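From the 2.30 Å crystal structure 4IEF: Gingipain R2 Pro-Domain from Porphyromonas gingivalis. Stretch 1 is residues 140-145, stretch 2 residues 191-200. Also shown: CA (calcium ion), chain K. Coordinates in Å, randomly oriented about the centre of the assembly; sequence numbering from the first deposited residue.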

# COMPACT_ATOMS: atom_id res chain seq x y z
N ILE A 140 -0.10 17.19 0.73
CA ILE A 140 1.03 17.27 -0.17
C ILE A 140 1.54 15.85 -0.39
O ILE A 140 1.85 15.14 0.57
CB ILE A 140 2.14 18.26 0.28
CG1 ILE A 140 1.59 19.72 0.37
CG2 ILE A 140 3.35 18.18 -0.67
CD1 ILE A 140 2.39 20.68 1.28
N LEU A 141 1.58 15.42 -1.66
CA LEU A 141 2.12 14.14 -2.08
C LEU A 141 3.39 14.44 -2.86
O LEU A 141 3.33 14.74 -4.05
CB LEU A 141 1.10 13.29 -2.88
CG LEU A 141 1.58 11.94 -3.44
CD1 LEU A 141 2.15 11.03 -2.35
CD2 LEU A 141 0.47 11.24 -4.20
N ARG A 142 4.53 14.43 -2.14
CA ARG A 142 5.88 14.72 -2.63
C ARG A 142 5.96 16.16 -3.19
O ARG A 142 6.15 17.09 -2.40
CB ARG A 142 6.37 13.65 -3.63
CG ARG A 142 7.87 13.67 -3.82
CD ARG A 142 8.44 12.35 -4.24
NE ARG A 142 9.89 12.35 -4.10
CZ ARG A 142 10.59 11.55 -3.30
NH1 ARG A 142 9.97 10.62 -2.58
NH2 ARG A 142 11.91 11.65 -3.24
N ASP A 143 5.82 16.34 -4.51
CA ASP A 143 5.92 17.65 -5.16
C ASP A 143 4.56 18.20 -5.63
O ASP A 143 4.52 19.26 -6.25
CB ASP A 143 6.90 17.57 -6.35
CG ASP A 143 8.31 17.17 -5.99
OD1 ASP A 143 8.79 16.14 -6.51
OD2 ASP A 143 8.94 17.88 -5.19
N VAL A 144 3.45 17.49 -5.33
CA VAL A 144 2.12 17.92 -5.78
C VAL A 144 1.18 18.13 -4.57
O VAL A 144 1.06 17.24 -3.72
CB VAL A 144 1.50 16.94 -6.82
CG1 VAL A 144 0.13 17.44 -7.28
CG2 VAL A 144 2.41 16.75 -8.03
N ARG A 145 0.52 19.30 -4.52
CA ARG A 145 -0.48 19.63 -3.51
C ARG A 145 -1.81 19.11 -4.04
O ARG A 145 -2.20 19.45 -5.15
CB ARG A 145 -0.52 21.14 -3.18
CG ARG A 145 -1.40 21.48 -1.96
CD ARG A 145 -1.20 22.91 -1.49
NE ARG A 145 -2.15 23.31 -0.45
CZ ARG A 145 -3.27 24.01 -0.67
NH1 ARG A 145 -3.61 24.36 -1.90
NH2 ARG A 145 -4.05 24.36 0.34
N THR A 191 16.78 15.97 -11.72
CA THR A 191 15.51 16.00 -10.99
C THR A 191 14.92 14.57 -10.89
O THR A 191 15.24 13.71 -11.72
CB THR A 191 14.53 17.01 -11.63
OG1 THR A 191 13.41 17.18 -10.77
CG2 THR A 191 14.07 16.60 -13.04
N PHE A 192 14.09 14.32 -9.86
CA PHE A 192 13.46 13.03 -9.61
C PHE A 192 12.13 12.94 -10.38
O PHE A 192 11.32 13.87 -10.32
CB PHE A 192 13.26 12.80 -8.10
CG PHE A 192 12.58 11.52 -7.70
CD1 PHE A 192 13.23 10.29 -7.84
CD2 PHE A 192 11.31 11.53 -7.14
CE1 PHE A 192 12.60 9.10 -7.45
CE2 PHE A 192 10.69 10.34 -6.74
CZ PHE A 192 11.34 9.13 -6.91
N THR A 193 11.91 11.82 -11.11
CA THR A 193 10.74 11.60 -11.96
C THR A 193 9.91 10.34 -11.56
O THR A 193 8.88 10.08 -12.18
CB THR A 193 11.21 11.51 -13.45
OG1 THR A 193 10.08 11.53 -14.32
CG2 THR A 193 12.08 10.29 -13.74
N GLY A 194 10.36 9.62 -10.54
CA GLY A 194 9.75 8.37 -10.08
C GLY A 194 8.31 8.42 -9.59
O GLY A 194 7.64 7.38 -9.59
N PHE A 195 7.82 9.59 -9.16
CA PHE A 195 6.46 9.74 -8.64
C PHE A 195 5.45 10.20 -9.70
O PHE A 195 4.27 10.34 -9.37
CB PHE A 195 6.45 10.70 -7.45
CG PHE A 195 6.46 10.01 -6.10
CD1 PHE A 195 5.38 10.13 -5.23
CD2 PHE A 195 7.56 9.26 -5.69
CE1 PHE A 195 5.40 9.51 -3.98
CE2 PHE A 195 7.58 8.64 -4.44
CZ PHE A 195 6.49 8.76 -3.60
N GLU A 196 5.89 10.41 -10.97
CA GLU A 196 5.02 10.86 -12.07
C GLU A 196 3.84 9.92 -12.30
O GLU A 196 2.71 10.40 -12.42
CB GLU A 196 5.82 11.03 -13.37
CG GLU A 196 6.75 12.24 -13.40
CD GLU A 196 6.08 13.58 -13.21
OE1 GLU A 196 5.74 14.22 -14.23
OE2 GLU A 196 5.92 14.01 -12.05
N ASP A 197 4.08 8.60 -12.32
CA ASP A 197 3.03 7.60 -12.51
C ASP A 197 2.11 7.49 -11.29
O ASP A 197 0.95 7.10 -11.44
CB ASP A 197 3.63 6.23 -12.85
CG ASP A 197 2.76 5.46 -13.82
OD1 ASP A 197 2.85 5.74 -15.04
OD2 ASP A 197 1.98 4.60 -13.37
N ILE A 198 2.62 7.85 -10.09
CA ILE A 198 1.83 7.86 -8.85
C ILE A 198 0.83 9.03 -8.95
O ILE A 198 -0.35 8.84 -8.67
CB ILE A 198 2.75 7.94 -7.59
CG1 ILE A 198 3.49 6.60 -7.37
CG2 ILE A 198 1.98 8.36 -6.32
CD1 ILE A 198 4.77 6.70 -6.57
N TYR A 199 1.31 10.22 -9.40
CA TYR A 199 0.48 11.42 -9.57
C TYR A 199 -0.65 11.18 -10.57
O TYR A 199 -1.77 11.63 -10.34
CB TYR A 199 1.33 12.62 -10.04
CG TYR A 199 2.49 13.04 -9.16
CD1 TYR A 199 3.66 13.54 -9.72
CD2 TYR A 199 2.38 13.01 -7.77
CE1 TYR A 199 4.72 13.96 -8.92
CE2 TYR A 199 3.44 13.42 -6.96
CZ TYR A 199 4.60 13.90 -7.54
OH TYR A 199 5.64 14.33 -6.76
N LYS A 200 -0.34 10.46 -11.67
CA LYS A 200 -1.28 10.13 -12.75
C LYS A 200 -2.41 9.23 -12.25
O LYS A 200 -3.56 9.42 -12.67
CB LYS A 200 -0.55 9.46 -13.92
CG LYS A 200 0.31 10.41 -14.74
CD LYS A 200 0.94 9.72 -15.94
CE LYS A 200 1.85 10.64 -16.72
NZ LYS A 200 1.11 11.65 -17.52
CA CA K . 2.99 14.18 2.59
O HOH W 1 3.14 13.89 5.15

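A β-hairpin turn (Leu141 to Val144) packs against a loop and the first turn of a helix (Phe192 to Tyr199), burying 401 Å² in total. No two touching residues are fewer than 50 positions apart in sequence, so the contact is a tertiary one.

Hydrogen bonding across the contact is limited to one bond: Asp143 N donates to Tyr199 OH at 3.0 Å, with an N-H...O angle of 158°. The type II' turn leaves this amide free of the hairpin's own pairing, in which Leu141 N donates to Val144 O (2.8 Å) and Val144 N to Leu141 O (3.0 Å). The phenol hydroxyl thus reaches the tip of the turn. On the other side of the contact, Tyr199 is anchored in the helix by its own amide, Tyr199 N to Phe195 O, at 3.0 Å.

Aromatic faces receive aliphatic groups at two places. Val144 CG2 sits 3.5 Å from the centroid of the Tyr199 ring and only 6° off its normal, an almost perpendicular CH-π approach. Arg142 CD lies 3.6 Å from the centroid of the Phe195 ring, 16° off the normal, so the aliphatic part of a charged side chain covers that face. Farther along the same side chain, the guanidinium lies with one face against Phe192, where Arg142 NE is 3.4 Å from Phe192 CE2. Arg142 is t at chi1, chi2 and chi3, and this extended shape lets one residue span both phenylalanines. Its NH1 and NH2 are hydrogen-bonded elsewhere in the structure, so the charged end is not left unsatisfied beside the rings.

Ring edges meet the hairpin differently. At the edge of Tyr199, the backbone carbonyl Leu141 O is 3.2 Å from CE2 of Tyr199, and Arg142 CB is 3.3 Å from Tyr199 OH. Tyr199 therefore uses its hydroxyl, its edge and one face at once, and it has the largest covered area of any residue in the contact. Its CA-to-CB bond points sideways, but the end of the ring comes nearer to the hairpin.

Apolar packing centres on Leu141. Its CD1 is 3.9 Å from Phe195 CE1, near the plane of that ring, while its CD2 is 3.9 Å from Ile198 CG2; its CG lies 4.2 Å from Tyr199 CE2. The two methyls thus reach different residues, and the leucine fills the space among the side chains of Phe195, just before the helix, and of Ile198 and Tyr199 within it.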